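Local coordinates for glycine betaine/carnitine/choline ABC transporter (Staphylococcus aureus subsp. aureus Mu50, PDB 3O66), which probably captures a quaternary amine such as glycine betaine, carnitine or choline as the substrate-binding part of an ABC importer, at residues A[21-24]-A[25-29]; A[199-202]-A[203-207]; A[250-253]-A[254-258]. All coordinates share one frame; numbering follows the deposited sequence. Where two conformers were deposited one is given.

Overall arrangement
Each of the three contacts is local, so none closes a long loop or nests in another; along the chain they come in series. Contact 1 comes first, on helix 19-35, the crossover helix between parallel strands 12-16 and 43-48. Contact 2 covers helix 200-204 with its N-cap and the turn that follows, after strand 192-196 of the second sheet. Contact 3, on helix 250-261, stands between them: Ile-23 and Ile-24 of contact 1 pack on Met-253, while Ile-202 and Ala-204 of contact 2 meet Gln-254 and Tyr-258. Contacts 1 and 2 do not touch; their nearest atoms are about 9 Å apart.

Contact 1 (A[21-24]-A[25-29]); sequences SQII and SHMLR
Ser-21 O is gripped twice by Ser-25, one helical turn on. The backbone N of Ser-25 reaches it at 2.8 Å, the usual helical bond, and Ser-25 OG donates to it at 2.7 Å. The two donors arrive from opposite faces of the carbonyl plane, with the hydroxyl well above that plane. This is the familiar way a helical serine folds back on the preceding turn, and it needs OG beside its own backbone N (chi1 -58°). The proton of Ser-25 OG goes mainly to Ser-21 O; its contact with Thr-14 O is weak and secondary. Ser-21 OG is held instead by Leu-16 N, outside the turn.

A second carbonyl, Gln-22 O, accepts from His-26 N at 2.9 Å and also lies at the edge of the imidazole, where CD2 of His-26 comes within 3.1 Å of it. The other side of that ring is held by Arg-29, whose NE and NH2 both donate to His-26 ND1, NE at 3.1 Å. ND1 therefore acts as an acceptor, and the guanidinium meets it edge-on. Arg-29 NH1 goes on to a salt bridge with Glu-33.

On the buried side, CE of Met-27, a selenomethionine, rests against CG2 of Ile-23 at 3.9 Å. The Met-27 chain leaves opposite its backbone N (chi1 -168°) and bends only at its end, which carries the methyl back toward Ile-23. Phe-274 and Leu-275 of helix 267-277 also touch Met-27. The helix is the crossover of a beta-alpha-beta unit, with both serine hydroxyls on the side of strand 12-16 and Met-27 packed toward helix 267-277; an acceptor ND1 beside the arginine probably favours neutral imidazole protonated at NE2.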
ATOM      1  N   SER A  21       1.776  -0.950  -7.516  1.00 22.78           N
ATOM      2  CA  SER A  21       3.074  -1.608  -7.640  1.00 22.61           C
ATOM      3  C   SER A  21       3.783  -1.212  -8.938  1.00 23.23           C
ATOM      4  O   SER A  21       5.013  -0.977  -8.948  1.00 23.32           O
ATOM      5  CB  SER A  21       2.917  -3.118  -7.543  1.00 22.40           C
ATOM      6  OG  SER A  21       4.146  -3.747  -7.831  1.00 23.43           O
ATOM      7  N   GLN A  22       3.021  -1.116 -10.028  1.00 23.25           N
ATOM      8  CA  GLN A  22       3.638  -0.778 -11.312  1.00 23.88           C
ATOM      9  C   GLN A  22       4.167   0.665 -11.333  1.00 23.23           C
ATOM     10  O   GLN A  22       5.272   0.907 -11.827  1.00 23.90           O
ATOM     11  CB  GLN A  22       2.712  -1.083 -12.479  1.00 24.70           C
ATOM     12  CG  GLN A  22       2.365  -2.586 -12.531  1.00 28.01           C
ATOM     13  CD  GLN A  22       1.288  -2.901 -13.518  1.00 34.10           C
ATOM     14  OE1 GLN A  22       0.382  -2.092 -13.761  1.00 36.36           O
ATOM     15  NE2 GLN A  22       1.363  -4.095 -14.104  1.00 36.05           N
ATOM     16  N   ILE A  23       3.390   1.591 -10.796  1.00 20.96           N
ATOM     17  CA  ILE A  23       3.833   2.995 -10.646  1.00 20.97           C
ATOM     18  C   ILE A  23       5.168   3.095  -9.880  1.00 20.66           C
ATOM     19  O   ILE A  23       6.163   3.655 -10.403  1.00 21.14           O
ATOM     20  CB  ILE A  23       2.725   3.898 -10.029  1.00 20.58           C
ATOM     21  CG1 ILE A  23       1.532   4.012 -10.986  1.00 21.05           C
ATOM     22  CG2 ILE A  23       3.282   5.379  -9.644  1.00 19.84           C
ATOM     23  CD1 ILE A  23       0.224   4.500 -10.297  1.00 20.61           C
ATOM     24  N   ILE A  24       5.201   2.553  -8.668  0.50 19.69           N
ATOM     25  CA  ILE A  24       6.410   2.630  -7.832  0.50 19.66           C
ATOM     26  C   ILE A  24       7.576   1.803  -8.399  0.50 19.43           C
ATOM     27  O   ILE A  24       8.729   2.215  -8.296  0.50 19.68           O
ATOM     28  CB  ILE A  24       6.108   2.206  -6.412  0.50 18.72           C
ATOM     29  CG1 ILE A  24       4.942   3.024  -5.854  0.50 18.47           C
ATOM     30  CG2 ILE A  24       7.354   2.350  -5.526  0.50 19.76           C
ATOM     31  CD1 ILE A  24       4.358   2.420  -4.593  0.50 17.22           C
ATOM     32  N   SER A  25       7.290   0.652  -9.004  1.00 19.74           N
ATOM     33  CA  SER A  25       8.368  -0.112  -9.692  1.00 20.22           C
ATOM     34  C   SER A  25       8.982   0.645 -10.864  1.00 21.03           C
ATOM     35  O   SER A  25      10.207   0.646 -11.054  1.00 20.66           O
ATOM     36  CB  SER A  25       7.874  -1.491 -10.130  1.00 20.07           C
ATOM     37  OG  SER A  25       7.413  -2.186  -8.991  1.00 22.18           O
ATOM     38  N   HIS A  26       8.141   1.327 -11.640  1.00 21.64           N
ATOM     39  CA  HIS A  26       8.670   2.107 -12.747  1.00 22.48           C
ATOM     40  C   HIS A  26       9.386   3.326 -12.237  1.00 22.31           C
ATOM     41  O   HIS A  26      10.322   3.793 -12.886  1.00 23.53           O
ATOM     42  CB  HIS A  26       7.559   2.538 -13.723  1.00 22.87           C
ATOM     43  CG  HIS A  26       7.219   1.482 -14.712  1.00 24.87           C
ATOM     44  ND1 HIS A  26       8.085   1.091 -15.709  1.00 26.98           N
ATOM     45  CD2 HIS A  26       6.126   0.694 -14.829  1.00 26.35           C
ATOM     46  CE1 HIS A  26       7.530   0.122 -16.415  1.00 27.91           C
ATOM     47  NE2 HIS A  26       6.340  -0.136 -15.901  1.00 27.53           N
HETATM   48  N   MSE A  27       8.961   3.831 -11.077  1.00 21.31           N
HETATM   49  CA  MSE A  27       9.579   5.012 -10.500  1.00 22.23           C
HETATM   50  C   MSE A  27      10.999   4.669 -10.063  1.00 22.49           C
HETATM   51  O   MSE A  27      11.933   5.417 -10.375  1.00 22.20           O
HETATM   52  CB  MSE A  27       8.719   5.549  -9.350  1.00 21.55           C
HETATM   53  CG  MSE A  27       9.078   6.897  -8.842  1.00 23.17           C
HETATM   54 SE   MSE A  27       7.924   7.288  -7.288  0.75 25.24          SE
HETATM   55  CE  MSE A  27       6.163   7.495  -8.130  1.00 23.36           C
ATOM     56  N   LEU A  28      11.172   3.496  -9.435  1.00 21.95           N
ATOM     57  CA  LEU A  28      12.519   3.026  -9.067  1.00 23.35           C
ATOM     58  C   LEU A  28      13.358   2.799 -10.309  1.00 23.82           C
ATOM     59  O   LEU A  28      14.534   3.162 -10.338  1.00 23.86           O
ATOM     60  CB  LEU A  28      12.465   1.733  -8.238  1.00 23.59           C
ATOM     61  CG  LEU A  28      11.967   1.894  -6.798  1.00 26.06           C
ATOM     62  CD1 LEU A  28      11.742   0.514  -6.185  1.00 25.61           C
ATOM     63  CD2 LEU A  28      12.947   2.703  -5.950  1.00 29.27           C
ATOM     64  N   ARG A  29      12.751   2.234 -11.354  1.00 24.08           N
ATOM     65  CA  ARG A  29      13.511   1.931 -12.581  1.00 24.20           C
ATOM     66  C   ARG A  29      14.056   3.233 -13.182  1.00 23.85           C
ATOM     67  O   ARG A  29      15.250   3.326 -13.561  1.00 24.09           O
ATOM     68  CB  ARG A  29      12.637   1.181 -13.612  1.00 24.57           C
ATOM     69  CG  ARG A  29      13.293   1.051 -14.988  1.00 25.51           C
ATOM     70  CD  ARG A  29      12.333   0.390 -15.987  1.00 28.91           C
ATOM     71  NE  ARG A  29      11.169   1.238 -16.311  1.00 28.28           N
ATOM     72  CZ  ARG A  29      11.156   2.185 -17.243  1.00 28.32           C
ATOM     73  NH1 ARG A  29      12.240   2.429 -17.973  1.00 27.89           N
ATOM     74  NH2 ARG A  29      10.046   2.883 -17.460  1.00 27.89           N
TER

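Contact 2 (A[199-202]-A[203-207]); sequences DGRI and AAYDL
Arg-201 runs alongside Tyr-205, one turn further on. CB sits over the phenol ring, 4.3 Å from the centroid of Tyr-205 and off-centre, a CH-pi contact. CG continues along the same ring, 4.0 Å from Tyr-205 CE2. The chain then bends at chi3 (-70°), turning the guanidinium back to Asp-199. There NE of Arg-201 meets Asp-199 OD2 at 2.9 Å while NH1 meets OD1 at 3.1 Å. It is a side-on, two-pronged salt bridge, one nitrogen to each oxygen, both on the syn side. With NE and NH1 engaged there, the aliphatic CB and CG do the packing on the tyrosine. The guanidinium is not stacked parallel on the ring; the two planes are 47° apart. Tyr-205 OH bonds to Asp-183 of helix 181-186.

Asp-199 is the N-cap of helix 200-204. Its OD2 also accepts from Arg-201 N at 2.9 Å, on the anti side, and this donor and NE come from opposite faces of the carboxylate. An acetate ion, likely from the crystallisation liquor, lies about 3 Å from this side chain.

The helix is short. Ala-204 N and Tyr-205 N bond to Gly-200 O and Arg-201 O in the ordinary way, but Ile-202 O turns to Leu-207 N at 3.0 Å, five residues on. Asp-206, with both backbone angles positive, makes the turn that allows this. Across this turn, Ile-202 CG2 approaches Leu-207 CB at 4.2 Å, and both side chains reach Met-119 of strand 116-120. With its carboxylate shared between the first turn and a guanidinium, Asp-199 is fixed in rotation, and its negative charge is probably stabilised by both the helix start and Arg-201.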
ATOM      1  N   ASP A 199      -6.810   3.401  -2.856  1.00 21.10           N
ATOM      2  CA  ASP A 199      -7.524   3.282  -4.130  1.00 22.56           C
ATOM      3  C   ASP A 199      -7.704   4.656  -4.779  1.00 22.37           C
ATOM      4  O   ASP A 199      -8.104   5.620  -4.117  1.00 22.40           O
ATOM      5  CB  ASP A 199      -8.877   2.538  -3.972  1.00 21.77           C
ATOM      6  CG  ASP A 199      -9.455   2.150  -5.300  1.00 24.66           C
ATOM      7  OD1 ASP A 199      -9.232   0.994  -5.733  1.00 27.63           O
ATOM      8  OD2 ASP A 199     -10.086   3.027  -5.955  1.00 25.84           O
ATOM      9  N   GLY A 200      -7.379   4.762  -6.060  1.00 23.83           N
ATOM     10  CA  GLY A 200      -7.542   6.021  -6.784  1.00 25.04           C
ATOM     11  C   GLY A 200      -8.937   6.638  -6.719  1.00 25.44           C
ATOM     12  O   GLY A 200      -9.118   7.846  -6.894  1.00 26.46           O
ATOM     13  N   ARG A 201      -9.949   5.819  -6.511  1.00 25.37           N
ATOM     14  CA  ARG A 201     -11.300   6.363  -6.473  1.00 25.22           C
ATOM     15  C   ARG A 201     -11.524   7.197  -5.223  1.00 24.63           C
ATOM     16  O   ARG A 201     -12.448   8.025  -5.169  1.00 25.74           O
ATOM     17  CB  ARG A 201     -12.359   5.269  -6.686  1.00 25.59           C
ATOM     18  CG  ARG A 201     -12.391   4.810  -8.158  1.00 27.70           C
ATOM     19  CD  ARG A 201     -13.050   3.456  -8.322  1.00 29.15           C
ATOM     20  NE  ARG A 201     -12.224   2.376  -7.756  1.00 28.46           N
ATOM     21  CZ  ARG A 201     -12.274   1.123  -8.198  1.00 29.50           C
ATOM     22  NH1 ARG A 201     -11.512   0.182  -7.658  1.00 29.31           N
ATOM     23  NH2 ARG A 201     -13.109   0.813  -9.191  1.00 29.87           N
ATOM     24  N   ILE A 202     -10.667   7.010  -4.224  1.00 23.05           N
ATOM     25  CA  ILE A 202     -10.735   7.878  -3.047  1.00 22.53           C
ATOM     26  C   ILE A 202     -10.428   9.316  -3.487  1.00 22.95           C
ATOM     27  O   ILE A 202     -11.069  10.261  -3.029  1.00 22.25           O
ATOM     28  CB  ILE A 202      -9.752   7.426  -1.945  1.00 21.99           C
ATOM     29  CG1 ILE A 202     -10.197   6.067  -1.357  1.00 21.87           C
ATOM     30  CG2 ILE A 202      -9.675   8.476  -0.868  1.00 21.72           C
ATOM     31  CD1 ILE A 202      -9.110   5.354  -0.551  1.00 23.82           C
ATOM     32  N   ALA A 203      -9.461   9.465  -4.395  1.00 23.97           N
ATOM     33  CA  ALA A 203      -9.152  10.775  -4.999  1.00 26.47           C
ATOM     34  C   ALA A 203     -10.227  11.165  -6.025  1.00 28.19           C
ATOM     35  O   ALA A 203     -10.648  12.325  -6.098  1.00 30.40           O
ATOM     36  CB  ALA A 203      -7.717  10.778  -5.658  1.00 25.54           C
ATOM     37  N   ALA A 204     -10.696  10.217  -6.820  1.00 28.34           N
ATOM     38  CA  ALA A 204     -11.642  10.593  -7.866  1.00 29.91           C
ATOM     39  C   ALA A 204     -12.972  11.087  -7.294  1.00 30.55           C
ATOM     40  O   ALA A 204     -13.594  12.001  -7.869  1.00 31.26           O
ATOM     41  CB  ALA A 204     -11.873   9.442  -8.834  1.00 30.63           C
ATOM     42  N   TYR A 205     -13.388  10.497  -6.168  1.00 29.21           N
ATOM     43  CA  TYR A 205     -14.703  10.760  -5.585  1.00 30.48           C
ATOM     44  C   TYR A 205     -14.623  11.547  -4.293  1.00 30.64           C
ATOM     45  O   TYR A 205     -15.646  11.747  -3.619  1.00 31.06           O
ATOM     46  CB  TYR A 205     -15.452   9.454  -5.320  1.00 29.03           C
ATOM     47  CG  TYR A 205     -15.590   8.564  -6.518  1.00 30.49           C
ATOM     48  CD1 TYR A 205     -15.536   9.084  -7.819  1.00 33.19           C
ATOM     49  CD2 TYR A 205     -15.831   7.208  -6.362  1.00 30.07           C
ATOM     50  CE1 TYR A 205     -15.667   8.269  -8.922  1.00 35.74           C
ATOM     51  CE2 TYR A 205     -15.975   6.375  -7.465  1.00 31.81           C
ATOM     52  CZ  TYR A 205     -15.894   6.916  -8.739  1.00 34.37           C
ATOM     53  OH  TYR A 205     -16.031   6.110  -9.834  1.00 35.45           O
ATOM     54  N   ASP A 206     -13.418  12.016  -3.966  1.00 30.80           N
ATOM     55  CA  ASP A 206     -13.163  12.808  -2.762  1.00 31.79           C
ATOM     56  C   ASP A 206     -13.746  12.114  -1.509  1.00 29.41           C
ATOM     57  O   ASP A 206     -14.471  12.725  -0.731  1.00 30.41           O
ATOM     58  CB  ASP A 206     -13.713  14.244  -2.939  1.00 34.75           C
ATOM     59  CG  ASP A 206     -13.111  15.233  -1.962  1.00 38.94           C
ATOM     60  OD1 ASP A 206     -12.000  15.008  -1.440  1.00 43.21           O
ATOM     61  OD2 ASP A 206     -13.759  16.260  -1.709  1.00 45.85           O
ATOM     62  N   LEU A 207     -13.451  10.831  -1.351  1.00 26.24           N
ATOM     63  CA  LEU A 207     -13.960  10.043  -0.208  1.00 25.09           C
ATOM     64  C   LEU A 207     -13.140  10.372   1.049  1.00 25.20           C
ATOM     65  O   LEU A 207     -12.007  10.855   0.940  1.00 25.93           O
ATOM     66  CB  LEU A 207     -13.886   8.553  -0.525  1.00 23.56           C
ATOM     67  CG  LEU A 207     -14.635   8.015  -1.762  1.00 23.88           C
ATOM     68  CD1 LEU A 207     -14.375   6.512  -1.950  1.00 21.88           C
ATOM     69  CD2 LEU A 207     -16.147   8.275  -1.639  1.00 25.78           C
TER
HETATM   70  O   HOH W   1     -10.337  12.279  -0.666  1.00 35.06           O

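Contact 3 (A[250-253]-A[254-258]); sequences TSEM and QRLNY
The charged pair on this helix is Glu-252, in one of its two modelled conformers, with Arg-255, three residues on; both also touch a crystal neighbour. NH1 and NE of Arg-255 both close on one oxygen, Glu-252 OE1, at 2.9 and 3.0 Å, a side-on salt bridge in which the oxygen lies in the guanidinium plane. NH1 comes nearly in line with the C-O bond, whereas NE approaches from above the carboxylate, whose plane is turned 55° from the guanidinium. A bend in the glutamate chain at chi2 (64°) brings OE1 there. One face of the guanidinium lies over Ser-251 O, 3.5 Å from its plane.

Water-mediated links join Ser-251 and Gln-254. Water 2 connects Ser-251 OG to Gln-254 OE1, and water 3 donates to that same OE1 at 2.6 Å and weakly to Ser-251 O. The other end of this amide, NE2, bonds to Ser-197 O.

Helix 250-261 packs between helix 19-35 and helix 200-204 of this two-lobed periplasmic-binding-protein-type fold. Asn-257 ND2 reaches both neighbourhoods, bonding to Glu-20 OE1 and Thr-198 O, and an acetate ion, probably from the crystallisation liquor, lies about 3 Å from its side chain.

Apolar packing belongs to Met-253, a selenomethionine. Its chain, bent twice, brings CE alongside the next turn, 3.7 Å from Leu-256 CB; the same methyl makes a van der Waals approach to Asn-257 OD1 at 3.5 Å. Leu-256 itself packs on Val-270 and Phe-274 of helix 267-277. Backbone bonds follow the regular i to i+4 pattern, among them Asn-257 N to Met-253 O at 2.8 Å.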
ATOM      1  N   THR A 250      -0.155   8.982   1.803  1.00 20.98           N
ATOM      2  CA  THR A 250      -1.334   8.216   1.375  1.00 21.69           C
ATOM      3  C   THR A 250      -2.219   8.960   0.353  1.00 21.13           C
ATOM      4  O   THR A 250      -2.628   8.370  -0.665  1.00 20.92           O
ATOM      5  CB  THR A 250      -2.114   7.716   2.589  1.00 22.13           C
ATOM      6  OG1 THR A 250      -1.206   6.918   3.363  1.00 23.38           O
ATOM      7  CG2 THR A 250      -3.318   6.842   2.183  1.00 23.85           C
ATOM      8  N   SER A 251      -2.456  10.242   0.604  1.00 20.30           N
ATOM      9  CA  SER A 251      -3.222  11.122  -0.313  1.00 20.93           C
ATOM     10  C   SER A 251      -2.563  11.179  -1.704  1.00 20.32           C
ATOM     11  O   SER A 251      -3.223  11.171  -2.729  1.00 20.77           O
ATOM     12  CB  SER A 251      -3.265  12.554   0.256  1.00 21.54           C
ATOM     13  OG  SER A 251      -3.987  12.602   1.482  1.00 26.09           O
ATOM     14  N   GLU A 252      -1.238  11.222  -1.730  0.50 19.88           N
ATOM     15  CA  GLU A 252      -0.510  11.276  -2.998  0.50 19.28           C
ATOM     16  C   GLU A 252      -0.595   9.949  -3.755  0.50 19.53           C
ATOM     17  O   GLU A 252      -0.746   9.944  -4.973  0.50 19.20           O
ATOM     18  CB  GLU A 252       0.953  11.666  -2.768  0.50 18.92           C
ATOM     19  CG  GLU A 252       1.719  11.967  -4.035  0.50 17.69           C
ATOM     20  CD  GLU A 252       1.177  13.178  -4.783  0.50 21.43           C
ATOM     21  OE1 GLU A 252       0.434  13.997  -4.186  0.50 19.93           O
ATOM     22  OE2 GLU A 252       1.537  13.320  -5.974  0.50 23.48           O
HETATM   23  N   MSE A 253      -0.515   8.831  -3.037  1.00 19.89           N
HETATM   24  CA  MSE A 253      -0.653   7.503  -3.674  1.00 20.25           C
HETATM   25  C   MSE A 253      -2.047   7.352  -4.258  1.00 20.48           C
HETATM   26  O   MSE A 253      -2.186   6.747  -5.318  1.00 21.16           O
HETATM   27  CB  MSE A 253      -0.403   6.368  -2.669  1.00 19.55           C
HETATM   28  CG  MSE A 253      -0.193   4.956  -3.318  1.00 20.37           C
HETATM   29 SE   MSE A 253       1.409   4.917  -4.481  0.75 22.96          SE
HETATM   30  CE  MSE A 253       0.544   4.918  -6.238  1.00 19.87           C
ATOM     31  N   GLN A 254      -3.067   7.854  -3.551  1.00 19.52           N
ATOM     32  CA  GLN A 254      -4.429   7.855  -4.085  1.00 20.17           C
ATOM     33  C   GLN A 254      -4.467   8.612  -5.409  1.00 20.36           C
ATOM     34  O   GLN A 254      -4.996   8.091  -6.409  1.00 21.92           O
ATOM     35  CB  GLN A 254      -5.424   8.472  -3.103  1.00 19.84           C
ATOM     36  CG  GLN A 254      -5.678   7.631  -1.824  1.00 19.48           C
ATOM     37  CD  GLN A 254      -6.198   8.494  -0.702  1.00 20.41           C
ATOM     38  OE1 GLN A 254      -6.423   9.697  -0.895  1.00 19.66           O
ATOM     39  NE2 GLN A 254      -6.410   7.900   0.473  1.00 19.20           N
ATOM     40  N   ARG A 255      -3.860   9.808  -5.428  1.00 19.92           N
ATOM     41  CA  ARG A 255      -3.800  10.615  -6.645  1.00 20.61           C
ATOM     42  C   ARG A 255      -3.053   9.933  -7.781  1.00 20.57           C
ATOM     43  O   ARG A 255      -3.480  10.006  -8.941  1.00 21.11           O
ATOM     44  CB  ARG A 255      -3.190  12.026  -6.407  1.00 21.62           C
ATOM     45  CG  ARG A 255      -4.166  13.026  -5.751  1.00 23.87           C
ATOM     46  CD  ARG A 255      -3.526  14.439  -5.609  1.00 25.01           C
ATOM     47  NE  ARG A 255      -2.499  14.447  -4.566  1.00 26.28           N
ATOM     48  CZ  ARG A 255      -2.741  14.602  -3.263  1.00 25.34           C
ATOM     49  NH1 ARG A 255      -1.734  14.583  -2.408  1.00 24.64           N
ATOM     50  NH2 ARG A 255      -3.987  14.757  -2.809  1.00 25.71           N
ATOM     51  N   LEU A 256      -1.926   9.307  -7.468  1.00 20.23           N
ATOM     52  CA  LEU A 256      -1.138   8.625  -8.489  1.00 20.71           C
ATOM     53  C   LEU A 256      -1.922   7.444  -9.024  1.00 20.40           C
ATOM     54  O   LEU A 256      -1.983   7.230 -10.233  1.00 21.50           O
ATOM     55  CB  LEU A 256       0.217   8.158  -7.909  1.00 19.74           C
ATOM     56  CG  LEU A 256       1.171   9.306  -7.573  1.00 23.82           C
ATOM     57  CD1 LEU A 256       2.366   8.741  -6.788  1.00 23.80           C
ATOM     58  CD2 LEU A 256       1.613  10.098  -8.839  1.00 26.35           C
ATOM     59  N   ASN A 257      -2.540   6.677  -8.129  1.00 19.41           N
ATOM     60  CA  ASN A 257      -3.365   5.546  -8.598  1.00 20.22           C
ATOM     61  C   ASN A 257      -4.490   6.020  -9.521  1.00 20.90           C
ATOM     62  O   ASN A 257      -4.835   5.342 -10.498  1.00 21.54           O
ATOM     63  CB  ASN A 257      -3.944   4.757  -7.441  1.00 20.05           C
ATOM     64  CG  ASN A 257      -2.959   3.757  -6.884  1.00 22.05           C
ATOM     65  OD1 ASN A 257      -2.136   3.179  -7.631  1.00 23.82           O
ATOM     66  ND2 ASN A 257      -3.002   3.556  -5.571  1.00 22.92           N
ATOM     67  N   TYR A 258      -5.054   7.184  -9.212  1.00 21.25           N
ATOM     68  CA  TYR A 258      -6.149   7.735 -10.016  1.00 23.32           C
ATOM     69  C   TYR A 258      -5.658   8.023 -11.439  1.00 24.56           C
ATOM     70  O   TYR A 258      -6.386   7.797 -12.431  1.00 25.53           O
ATOM     71  CB  TYR A 258      -6.699   9.003  -9.351  1.00 23.43           C
ATOM     72  CG  TYR A 258      -7.773   9.766 -10.112  1.00 28.88           C
ATOM     73  CD1 TYR A 258      -8.817   9.106 -10.750  1.00 33.27           C
ATOM     74  CD2 TYR A 258      -7.770  11.164 -10.118  1.00 33.22           C
ATOM     75  CE1 TYR A 258      -9.821   9.819 -11.436  1.00 35.52           C
ATOM     76  CE2 TYR A 258      -8.756  11.884 -10.781  1.00 38.25           C
ATOM     77  CZ  TYR A 258      -9.778  11.207 -11.435  1.00 38.90           C
ATOM     78  OH  TYR A 258     -10.736  11.939 -12.085  1.00 43.72           O
TER
HETATM   79  O   HOH W   2      -6.393  11.586   1.297  1.00 31.01           O
HETATM   80  O   HOH W   3      -6.533  11.805  -2.463  1.00 45.17           O